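Local structure of TetR family transcriptional regulator (Chloroflexus aurantiacus, 3NRG) at residues 25-30 against 108-113; 34-39 against 48-53; 73-78 against 102-107; 80-85 against 91-96. The protein probably binds DNA at cis-regulatory sites and acts as a transcription factor of the TetR family. All coordinates share one frame; numbering follows the deposited sequence. Where two conformers were deposited one is given.

Contact 1. Residues 25-30 against 108-113; sequences EFAQND and LAQIAY
Ile-111 turns CG1 beside its own backbone N (chi1 -65°) and extends it to CD1 (chi2 161°), which carries that branch to Phe-26 and Ala-27. Gln-110 sets CG anti to the backbone N (chi1 -176°), and its chain then bends. This lays CG beside the carbonyl O of Ala-27, while CB meets its methyl. This is helix-to-helix packing between the N-terminal and C-terminal regions of a TetR-family regulator. Helix 12-28 belongs to the first and helix 106-114 to the second.

Ala-27 has only a methyl group, which is consistent with the close approach of the two helices. The CA atoms of Ala-27 and Ile-111 are 5.1 Å apart. Ile-111 CG1 lies on the backbone of helix 12-28, 3.7 Å from Phe-26 C. Its terminal CD1 is 3.8 Å from Phe-26 CB. The Phe-26 ring points on to Cys-60 and Leu-64 of helix 57-78. Ile-111 also touches Ile-65 of that helix. Cut back to an alanine here, Ile-111 would probably leave a gap beside Phe-26 CB, and Phe-26 and Ala-27 would lose their contacts with CG1 and CD1.

No hydrogen bond joins the two segments. Within 25-30, Asn-29 ND2 donates to Glu-25 O at 3.2 Å, in the carbonyl plane and on a lone pair. At the edge of the contact, Ala-27 CB is 4.0 Å from Gln-110 CB, and Ala-27 O is 3.5 Å from Gln-110 CG.

Contact 2. Residues 34-39 against 48-53; sequences VSINRI and GSFYQY
Ile-36 packs on Phe-50 through both of its branches. The contact between the segments is apolar, and no hydrogen bond crosses it. The methyl CG2 of Ile-36 meets the root of the aromatic side chain, 3.6 Å from Phe-50 CB. Behind Ile-36, one turn along the helix, Ile-39 CG2 approaches Phe-50 CD1 obliquely at 4.2 Å. Tyr-51 closes the more exposed side. Its OH is 3.9 Å from Ile-36 CG1, and its side chain crosses that of Ile-36 at about a right angle.

One CH-pi contact adds to this packing. Ile-36 CD1 sits over a face of the Phe-50 ring, 3.8 Å from the centroid and 18° off the ring normal. Phe-50 carries CG anti to its backbone N (chi1 173°), and this presents the ring to Ile-36. The same ring also meets Phe-54 and touches Cys-60 of helix 57-78.

Polar bonds fix the start of helix 36-43. Ser-35 is its N-cap, and Ser-35 OG accepts from Arg-38 N at 3.3 Å. The Arg-38 guanidinium has Ser-35 CB over one face and forms a salt bridge with Glu-25 of helix 12-28.

Through Ile-36 and Phe-50, the first helix of the predicted helix-turn-helix, residues 35-54, packs against its later, 3-10 part, as in the N-terminal DNA-binding domain of TetR-family regulators.

Contact 3. Residues 73-78 against 102-107; sequences TAFLRQ and QFHNPR
Phe-75 and His-104 face each other obliquely between helix 57-78 and the end of helix 87-104. Their ring planes are inclined at 41°, and the centroids are 5.9 Å apart. The two side chains cross at about a right angle. Phe-75 has CG anti to its backbone N (chi1 -175°), while His-104 places CG beside its own N (chi1 -72°). These settings bring the far end of the phenyl ring to one side of the imidazole. The nearest atoms are Phe-75 CE1 and His-104 ND1, at 4.0 Å. Phe-75 CZ lies almost as near, 4.1 Å from His-104 ND1.

The backbones stay well apart, with 9.7 Å between the CA atoms of Phe-75 and His-104. The two side chains together bridge that distance. Phe-75 also touches Val-97 and Gln-100 of helix 87-104, and the exposed His-104 adds to these contacts.

No hydrogen bond crosses between the two segments. His-104 ND1 is instead hydrogen-bonded to the backbone O of Gln-100, one turn earlier in its own helix. That bond probably limits the rotation of the imidazole in this conformer. The contact with Phe-75 is therefore one of van der Waals packing, with the polar need of ND1 met elsewhere.

Contact 4. Residues 80-85 against 91-96; sequences PPASTT and LRWLLD
Trp-93 NE1 donates a hydrogen bond to Pro-80 O, at 2.8 Å with an N-H...O angle of 148°. NE1 lies in the carbonyl plane of Pro-80, and the acceptor lies at the ring edge, 16° out of the indole plane. Ala-82 covers one face. Its CB sits over the five-membered ring, 4.0 Å from the centroid, in a CH-pi contact. The backbone N of Ala-82 is over the same ring system, 3.6 Å from Trp-93 NE1. Pro-81 joins these two residues and brings its CA to 3.9 Å from Trp-93 CZ2.

The contact ties the loop after helix 57-78 to helix 87-104, in the all-helical C-terminal region of this TetR-family protein. Trp-93 sets CG anti to its backbone N (chi1 177°), which projects the indole from the helix to the loop. With a leucine here instead of Trp-93, Pro-80 O would probably lose this donor and Ala-82 its aromatic surface.

Farther out, Leu-76 of helix 57-78 touches Trp-93. Leu-91 and Leu-95 pack against Phe-168 of helix 157-179. Beside them, Arg-92 NE forms a salt bridge with Asp-96 OD2, with a weak hydrogen bond in it, and Arg-92 NH1 pairs with Glu-204 of helix 196-214.

In the fold
Contacts 1 and 2 are partly buried, whereas contacts 3 and 4 lie at the surface. Contact 2 belongs to the predicted DNA-binding end, with contact 4 on the other side of the chain's centre, about 42 Å away between centres. Contact 1 lies between them. It meets contact 2 through a charged pair, and it shares helix 106-114 with contact 3. Contacts 3 and 4 both use helix 87-104 and touch each other by apolar packing. The chemistry also differs. Contacts 1 and 2 join by apolar side chains, contact 3 by one oblique aromatic pair, and contact 4 alone has a hydrogen bond across its segments.

Contact 1. Residues 25-30 against 108-113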
# COMPACT_ATOMS: atom_id res chain seq x y z
N GLU A 25 7.99 -11.59 8.05
CA GLU A 25 8.67 -11.02 9.22
C GLU A 25 8.47 -9.50 9.35
O GLU A 25 8.18 -9.01 10.45
CB GLU A 25 10.17 -11.38 9.20
CG GLU A 25 10.95 -10.94 10.43
CD GLU A 25 10.65 -11.68 11.73
OE1 GLU A 25 10.03 -12.77 11.67
OE2 GLU A 25 11.08 -11.19 12.80
N PHE A 26 8.63 -8.75 8.25
CA PHE A 26 8.49 -7.30 8.28
C PHE A 26 7.02 -6.81 8.33
O PHE A 26 6.76 -5.70 8.78
CB PHE A 26 9.26 -6.63 7.13
CG PHE A 26 10.73 -6.45 7.41
CD1 PHE A 26 11.67 -7.36 6.93
CD2 PHE A 26 11.19 -5.36 8.15
CE1 PHE A 26 13.03 -7.18 7.17
CE2 PHE A 26 12.55 -5.20 8.41
CZ PHE A 26 13.46 -6.10 7.91
N ALA A 27 6.06 -7.66 7.90
CA ALA A 27 4.64 -7.30 7.95
C ALA A 27 4.00 -7.68 9.29
O ALA A 27 3.13 -6.95 9.78
CB ALA A 27 3.89 -7.97 6.80
N GLN A 28 4.43 -8.82 9.88
CA GLN A 28 3.89 -9.32 11.16
C GLN A 28 4.52 -8.64 12.38
O GLN A 28 3.98 -8.75 13.49
CB GLN A 28 4.05 -10.84 11.25
CG GLN A 28 3.18 -11.63 10.27
CD GLN A 28 3.55 -13.10 10.21
OE1 GLN A 28 4.23 -13.65 11.10
NE2 GLN A 28 3.10 -13.78 9.17
N ASN A 29 5.68 -7.97 12.21
CA ASN A 29 6.40 -7.35 13.33
C ASN A 29 6.83 -5.91 13.02
O ASN A 29 7.06 -5.56 11.86
CB ASN A 29 7.64 -8.19 13.70
CG ASN A 29 7.33 -9.60 14.09
OD1 ASN A 29 6.97 -9.90 15.23
ND2 ASN A 29 7.50 -10.52 13.15
N ASP A 30 6.98 -5.09 14.09
CA ASP A 30 7.49 -3.72 13.99
C ASP A 30 8.98 -3.77 13.66
O ASP A 30 9.65 -4.73 14.02
CB ASP A 30 7.26 -2.97 15.33
CG ASP A 30 7.96 -1.62 15.44
OD1 ASP A 30 7.61 -0.71 14.65
OD2 ASP A 30 8.85 -1.47 16.30
N LEU A 108 3.32 -6.69 1.30
CA LEU A 108 3.97 -5.46 0.80
C LEU A 108 3.18 -4.23 1.25
O LEU A 108 3.77 -3.25 1.71
CB LEU A 108 4.09 -5.48 -0.74
CG LEU A 108 5.26 -6.29 -1.31
CD1 LEU A 108 5.11 -6.49 -2.80
CD2 LEU A 108 6.60 -5.61 -1.01
N ALA A 109 1.83 -4.31 1.14
CA ALA A 109 0.92 -3.23 1.54
C ALA A 109 1.00 -2.95 3.03
O ALA A 109 0.99 -1.78 3.43
CB ALA A 109 -0.50 -3.58 1.15
N GLN A 110 1.10 -4.02 3.86
CA GLN A 110 1.18 -3.91 5.32
C GLN A 110 2.50 -3.25 5.75
O GLN A 110 2.50 -2.42 6.66
CB GLN A 110 0.99 -5.29 5.99
CG GLN A 110 0.97 -5.26 7.53
CD GLN A 110 -0.15 -4.42 8.13
OE1 GLN A 110 0.03 -3.76 9.15
NE2 GLN A 110 -1.34 -4.45 7.52
N ILE A 111 3.62 -3.59 5.06
CA ILE A 111 4.93 -2.99 5.33
C ILE A 111 4.90 -1.47 5.00
O ILE A 111 5.36 -0.66 5.80
CB ILE A 111 6.06 -3.75 4.56
CG1 ILE A 111 6.21 -5.20 5.08
CG2 ILE A 111 7.40 -2.99 4.64
CD1 ILE A 111 6.93 -6.16 4.12
N ALA A 112 4.29 -1.11 3.85
CA ALA A 112 4.14 0.29 3.43
C ALA A 112 3.19 1.06 4.37
O ALA A 112 3.40 2.25 4.63
CB ALA A 112 3.64 0.35 2.00
N TYR A 113 2.15 0.36 4.89
CA TYR A 113 1.17 0.94 5.81
C TYR A 113 1.81 1.26 7.16
O TYR A 113 1.54 2.33 7.72
CB TYR A 113 -0.03 -0.00 5.99
CG TYR A 113 -1.07 0.49 6.98
CD1 TYR A 113 -2.01 1.46 6.61
CD2 TYR A 113 -1.18 -0.07 8.25
CE1 TYR A 113 -2.98 1.90 7.51
CE2 TYR A 113 -2.15 0.37 9.15
CZ TYR A 113 -3.05 1.35 8.78
OH TYR A 113 -4.00 1.78 9.67

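Contact 2. Residues 34-39 against 48-53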
# COMPACT_ATOMS: atom_id res chain seq x y z
N VAL A 34 11.81 -6.91 14.62
CA VAL A 34 12.23 -7.83 13.56
C VAL A 34 13.46 -8.64 14.01
O VAL A 34 14.45 -8.05 14.47
CB VAL A 34 12.47 -7.10 12.21
CG1 VAL A 34 13.18 -8.00 11.19
CG2 VAL A 34 11.15 -6.57 11.63
N SER A 35 13.37 -9.99 13.92
CA SER A 35 14.45 -10.89 14.33
C SER A 35 15.17 -11.51 13.13
O SER A 35 14.55 -12.22 12.34
CB SER A 35 13.90 -11.99 15.24
OG SER A 35 14.90 -12.95 15.57
N ILE A 36 16.48 -11.24 13.02
CA ILE A 36 17.34 -11.77 11.95
C ILE A 36 17.48 -13.31 12.06
O ILE A 36 17.46 -14.00 11.05
CB ILE A 36 18.73 -11.05 11.94
CG1 ILE A 36 18.59 -9.50 11.76
CG2 ILE A 36 19.69 -11.66 10.91
CD1 ILE A 36 17.89 -9.03 10.47
N ASN A 37 17.58 -13.82 13.30
CA ASN A 37 17.68 -15.27 13.55
C ASN A 37 16.39 -16.00 13.19
O ASN A 37 16.45 -17.15 12.73
CB ASN A 37 18.08 -15.55 15.00
CG ASN A 37 19.52 -15.20 15.31
OD1 ASN A 37 20.41 -15.26 14.45
ND2 ASN A 37 19.79 -14.90 16.57
N ARG A 38 15.21 -15.34 13.38
CA ARG A 38 13.92 -15.91 13.01
C ARG A 38 13.82 -16.02 11.47
O ARG A 38 13.29 -17.00 10.95
CB ARG A 38 12.75 -15.07 13.59
CG ARG A 38 11.36 -15.64 13.30
CD ARG A 38 10.30 -15.19 14.31
NE ARG A 38 10.14 -13.73 14.34
CZ ARG A 38 10.35 -12.98 15.42
NH1 ARG A 38 10.72 -13.55 16.56
NH2 ARG A 38 10.18 -11.67 15.37
N ILE A 39 14.43 -15.04 10.75
CA ILE A 39 14.48 -15.04 9.29
C ILE A 39 15.28 -16.24 8.78
O ILE A 39 14.76 -17.02 7.99
CB ILE A 39 15.04 -13.69 8.75
CG1 ILE A 39 14.02 -12.54 8.98
CG2 ILE A 39 15.43 -13.80 7.25
CD1 ILE A 39 14.60 -11.13 8.85
N GLY A 48 23.67 -16.51 10.68
CA GLY A 48 24.61 -15.43 10.37
C GLY A 48 24.76 -15.15 8.89
O GLY A 48 25.48 -14.24 8.50
N SER A 49 24.06 -15.95 8.03
CA SER A 49 24.17 -15.84 6.57
C SER A 49 23.34 -14.69 5.98
O SER A 49 23.50 -14.38 4.79
CB SER A 49 23.81 -17.17 5.91
OG SER A 49 22.43 -17.46 6.04
N PHE A 50 22.47 -14.05 6.80
CA PHE A 50 21.65 -12.91 6.37
C PHE A 50 22.52 -11.75 5.85
O PHE A 50 22.15 -11.09 4.89
CB PHE A 50 20.76 -12.42 7.54
CG PHE A 50 19.99 -11.14 7.28
CD1 PHE A 50 18.70 -11.18 6.76
CD2 PHE A 50 20.53 -9.90 7.61
CE1 PHE A 50 17.98 -10.00 6.53
CE2 PHE A 50 19.81 -8.72 7.37
CZ PHE A 50 18.54 -8.78 6.84
N TYR A 51 23.67 -11.53 6.49
CA TYR A 51 24.58 -10.44 6.16
C TYR A 51 25.37 -10.66 4.86
O TYR A 51 26.05 -9.74 4.39
CB TYR A 51 25.49 -10.12 7.35
CG TYR A 51 24.71 -9.82 8.61
CD1 TYR A 51 24.12 -8.58 8.80
CD2 TYR A 51 24.51 -10.80 9.58
CE1 TYR A 51 23.37 -8.30 9.95
CE2 TYR A 51 23.76 -10.54 10.73
CZ TYR A 51 23.20 -9.28 10.91
OH TYR A 51 22.46 -9.01 12.04
N GLN A 52 25.21 -11.84 4.24
CA GLN A 52 25.79 -12.14 2.94
C GLN A 52 24.84 -11.68 1.83
O GLN A 52 25.24 -11.64 0.66
CB GLN A 52 26.08 -13.64 2.81
CG GLN A 52 27.29 -14.10 3.63
CD GLN A 52 27.59 -15.56 3.42
OE1 GLN A 52 27.65 -16.06 2.29
NE2 GLN A 52 27.86 -16.26 4.50
N TYR A 53 23.59 -11.33 2.20
CA TYR A 53 22.56 -10.87 1.26
C TYR A 53 22.24 -9.39 1.44
O TYR A 53 21.96 -8.69 0.47
CB TYR A 53 21.29 -11.73 1.38
CG TYR A 53 21.57 -13.22 1.35
CD1 TYR A 53 22.13 -13.82 0.22
CD2 TYR A 53 21.24 -14.03 2.43
CE1 TYR A 53 22.39 -15.19 0.19
CE2 TYR A 53 21.48 -15.40 2.40
CZ TYR A 53 22.06 -15.98 1.27
OH TYR A 53 22.31 -17.33 1.24

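Contact 3. Residues 73-78 against 102-107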
# COMPACT_ATOMS: atom_id res chain seq x y z
N THR A 73 3.12 0.66 -8.77
CA THR A 73 3.15 1.42 -10.03
C THR A 73 2.88 0.50 -11.22
O THR A 73 2.14 0.89 -12.13
CB THR A 73 4.46 2.20 -10.18
OG1 THR A 73 5.56 1.28 -10.19
CG2 THR A 73 4.66 3.24 -9.07
N ALA A 74 3.45 -0.72 -11.21
CA ALA A 74 3.24 -1.71 -12.27
C ALA A 74 1.78 -2.22 -12.26
O ALA A 74 1.23 -2.52 -13.33
CB ALA A 74 4.20 -2.88 -12.09
N PHE A 75 1.16 -2.32 -11.07
CA PHE A 75 -0.23 -2.75 -10.91
C PHE A 75 -1.17 -1.66 -11.43
O PHE A 75 -2.16 -1.96 -12.10
CB PHE A 75 -0.53 -3.06 -9.43
CG PHE A 75 -1.90 -3.62 -9.16
CD1 PHE A 75 -2.15 -4.99 -9.28
CD2 PHE A 75 -2.95 -2.80 -8.77
CE1 PHE A 75 -3.42 -5.51 -9.03
CE2 PHE A 75 -4.23 -3.32 -8.53
CZ PHE A 75 -4.45 -4.68 -8.67
N LEU A 76 -0.83 -0.40 -11.14
CA LEU A 76 -1.58 0.80 -11.53
C LEU A 76 -1.60 0.97 -13.06
O LEU A 76 -2.61 1.39 -13.62
CB LEU A 76 -0.91 2.02 -10.85
CG LEU A 76 -1.65 3.34 -10.84
CD1 LEU A 76 -3.00 3.23 -10.14
CD2 LEU A 76 -0.83 4.39 -10.13
N ARG A 77 -0.49 0.61 -13.73
CA ARG A 77 -0.37 0.73 -15.19
C ARG A 77 -0.99 -0.48 -15.93
O ARG A 77 -1.38 -0.35 -17.10
CB ARG A 77 1.10 0.92 -15.61
CG ARG A 77 1.73 2.21 -15.07
CD ARG A 77 3.12 2.42 -15.62
NE ARG A 77 3.95 3.27 -14.77
CZ ARG A 77 4.21 4.55 -15.02
NH1 ARG A 77 3.70 5.15 -16.09
NH2 ARG A 77 4.99 5.25 -14.19
N GLN A 78 -1.07 -1.65 -15.27
CA GLN A 78 -1.66 -2.86 -15.87
C GLN A 78 -3.19 -2.89 -15.73
O GLN A 78 -3.85 -3.65 -16.43
CB GLN A 78 -1.02 -4.14 -15.30
CG GLN A 78 0.35 -4.46 -15.91
CD GLN A 78 0.95 -5.73 -15.36
OE1 GLN A 78 1.44 -5.78 -14.23
NE2 GLN A 78 0.98 -6.77 -16.18
N GLN A 102 -3.77 -3.97 -2.47
CA GLN A 102 -3.64 -4.42 -1.09
C GLN A 102 -4.03 -5.92 -0.96
O GLN A 102 -3.32 -6.67 -0.30
CB GLN A 102 -4.51 -3.55 -0.17
CG GLN A 102 -4.27 -3.81 1.32
CD GLN A 102 -5.32 -3.20 2.21
OE1 GLN A 102 -5.84 -2.10 1.96
NE2 GLN A 102 -5.61 -3.87 3.32
N PHE A 103 -5.14 -6.32 -1.59
CA PHE A 103 -5.64 -7.70 -1.54
C PHE A 103 -4.73 -8.71 -2.28
O PHE A 103 -4.67 -9.88 -1.87
CB PHE A 103 -7.08 -7.78 -2.07
CG PHE A 103 -8.15 -7.07 -1.25
CD1 PHE A 103 -7.84 -6.47 -0.03
CD2 PHE A 103 -9.48 -7.04 -1.67
CE1 PHE A 103 -8.82 -5.84 0.74
CE2 PHE A 103 -10.46 -6.42 -0.90
CZ PHE A 103 -10.13 -5.82 0.30
N HIS A 104 -4.03 -8.25 -3.37
CA HIS A 104 -3.12 -9.11 -4.14
C HIS A 104 -1.70 -9.11 -3.57
O HIS A 104 -0.94 -10.06 -3.78
CB HIS A 104 -3.11 -8.71 -5.63
CG HIS A 104 -4.37 -9.05 -6.36
ND1 HIS A 104 -5.34 -8.09 -6.63
CD2 HIS A 104 -4.79 -10.24 -6.85
CE1 HIS A 104 -6.30 -8.73 -7.28
NE2 HIS A 104 -6.02 -10.02 -7.44
N ASN A 105 -1.34 -8.04 -2.83
CA ASN A 105 -0.01 -7.92 -2.20
C ASN A 105 -0.17 -7.49 -0.74
O ASN A 105 0.23 -6.39 -0.37
CB ASN A 105 0.87 -6.93 -2.98
CG ASN A 105 1.13 -7.36 -4.40
OD1 ASN A 105 0.46 -6.91 -5.34
ND2 ASN A 105 2.09 -8.26 -4.59
N PRO A 106 -0.80 -8.35 0.12
CA PRO A 106 -1.09 -7.91 1.50
C PRO A 106 0.12 -7.62 2.37
O PRO A 106 0.06 -6.71 3.19
CB PRO A 106 -1.95 -9.06 2.07
CG PRO A 106 -1.64 -10.23 1.21
CD PRO A 106 -1.36 -9.69 -0.15
N ARG A 107 1.21 -8.38 2.20
CA ARG A 107 2.42 -8.19 3.01
C ARG A 107 3.18 -6.94 2.61
O ARG A 107 3.55 -6.15 3.48
CB ARG A 107 3.31 -9.45 2.98
CG ARG A 107 2.58 -10.69 3.48
CD ARG A 107 3.38 -11.96 3.28
NE ARG A 107 3.66 -12.22 1.87
CZ ARG A 107 4.41 -13.24 1.45
NH1 ARG A 107 4.93 -14.09 2.31
NH2 ARG A 107 4.64 -13.40 0.15

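Contact 4. Residues 80-85 against 91-96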
# COMPACT_ATOMS: atom_id res chain seq x y z
N PRO A 80 -7.01 -1.67 -16.27
CA PRO A 80 -7.72 -0.88 -17.29
C PRO A 80 -8.09 0.51 -16.76
O PRO A 80 -8.61 0.63 -15.65
CB PRO A 80 -8.97 -1.73 -17.60
CG PRO A 80 -8.62 -3.10 -17.15
CD PRO A 80 -7.72 -2.93 -15.97
N PRO A 81 -7.73 1.59 -17.49
CA PRO A 81 -7.98 2.94 -16.97
C PRO A 81 -9.46 3.32 -16.94
O PRO A 81 -10.28 2.68 -17.59
CB PRO A 81 -7.18 3.84 -17.91
CG PRO A 81 -7.12 3.08 -19.18
CD PRO A 81 -7.06 1.63 -18.81
N ALA A 82 -9.79 4.38 -16.18
CA ALA A 82 -11.16 4.86 -16.08
C ALA A 82 -11.55 5.64 -17.34
O ALA A 82 -10.79 6.49 -17.81
CB ALA A 82 -11.32 5.74 -14.85
N SER A 83 -12.72 5.32 -17.90
CA SER A 83 -13.24 6.01 -19.07
C SER A 83 -14.21 7.10 -18.59
O SER A 83 -15.43 6.93 -18.66
CB SER A 83 -13.94 5.03 -20.00
OG SER A 83 -14.46 5.67 -21.16
N THR A 84 -13.66 8.19 -18.00
CA THR A 84 -14.45 9.28 -17.41
C THR A 84 -13.69 10.61 -17.37
O THR A 84 -12.47 10.62 -17.48
CB THR A 84 -14.94 8.87 -16.00
OG1 THR A 84 -15.86 9.85 -15.53
CG2 THR A 84 -13.78 8.69 -15.00
N THR A 85 -14.41 11.72 -17.17
CA THR A 85 -13.82 13.06 -17.00
C THR A 85 -14.22 13.61 -15.62
O THR A 85 -13.78 14.70 -15.23
CB THR A 85 -14.26 14.01 -18.14
OG1 THR A 85 -15.68 14.20 -18.09
CG2 THR A 85 -13.84 13.51 -19.52
N LEU A 91 -12.03 8.99 -8.70
CA LEU A 91 -11.70 8.65 -7.31
C LEU A 91 -12.19 7.26 -6.94
O LEU A 91 -11.50 6.54 -6.21
CB LEU A 91 -12.24 9.71 -6.33
CG LEU A 91 -11.46 11.04 -6.26
CD1 LEU A 91 -12.21 12.05 -5.44
CD2 LEU A 91 -10.07 10.83 -5.67
N ARG A 92 -13.36 6.85 -7.47
CA ARG A 92 -13.91 5.51 -7.25
C ARG A 92 -13.00 4.46 -7.90
O ARG A 92 -12.74 3.42 -7.30
CB ARG A 92 -15.35 5.41 -7.81
CG ARG A 92 -16.09 4.11 -7.44
CD ARG A 92 -15.92 3.03 -8.49
NE ARG A 92 -16.33 1.71 -8.00
CZ ARG A 92 -17.53 1.18 -8.18
NH1 ARG A 92 -18.46 1.85 -8.85
NH2 ARG A 92 -17.82 -0.02 -7.70
N TRP A 93 -12.50 4.75 -9.12
CA TRP A 93 -11.56 3.88 -9.82
C TRP A 93 -10.24 3.78 -9.04
O TRP A 93 -9.73 2.67 -8.84
CB TRP A 93 -11.31 4.42 -11.25
CG TRP A 93 -10.29 3.62 -12.03
CD1 TRP A 93 -10.54 2.55 -12.85
CD2 TRP A 93 -8.88 3.85 -12.09
NE1 TRP A 93 -9.37 2.09 -13.40
CE2 TRP A 93 -8.33 2.87 -12.94
CE3 TRP A 93 -8.02 4.80 -11.50
CZ2 TRP A 93 -6.95 2.79 -13.21
CZ3 TRP A 93 -6.66 4.72 -11.76
CH2 TRP A 93 -6.14 3.73 -12.61
N LEU A 94 -9.70 4.93 -8.57
CA LEU A 94 -8.44 4.98 -7.82
C LEU A 94 -8.56 4.29 -6.45
O LEU A 94 -7.60 3.66 -5.99
CB LEU A 94 -7.99 6.44 -7.65
CG LEU A 94 -6.57 6.67 -7.12
CD1 LEU A 94 -5.50 6.19 -8.13
CD2 LEU A 94 -6.35 8.13 -6.75
N LEU A 95 -9.73 4.40 -5.81
CA LEU A 95 -10.00 3.74 -4.53
C LEU A 95 -10.05 2.22 -4.72
O LEU A 95 -9.47 1.48 -3.93
CB LEU A 95 -11.33 4.27 -3.93
CG LEU A 95 -11.68 3.85 -2.50
CD1 LEU A 95 -10.54 4.12 -1.54
CD2 LEU A 95 -12.94 4.56 -2.03
N ASP A 96 -10.69 1.78 -5.83
CA ASP A 96 -10.80 0.37 -6.20
C ASP A 96 -9.41 -0.24 -6.48
O ASP A 96 -9.11 -1.34 -6.00
CB ASP A 96 -11.70 0.22 -7.43
CG ASP A 96 -12.70 -0.91 -7.33
OD1 ASP A 96 -12.27 -2.09 -7.26
OD2 ASP A 96 -13.92 -0.63 -7.39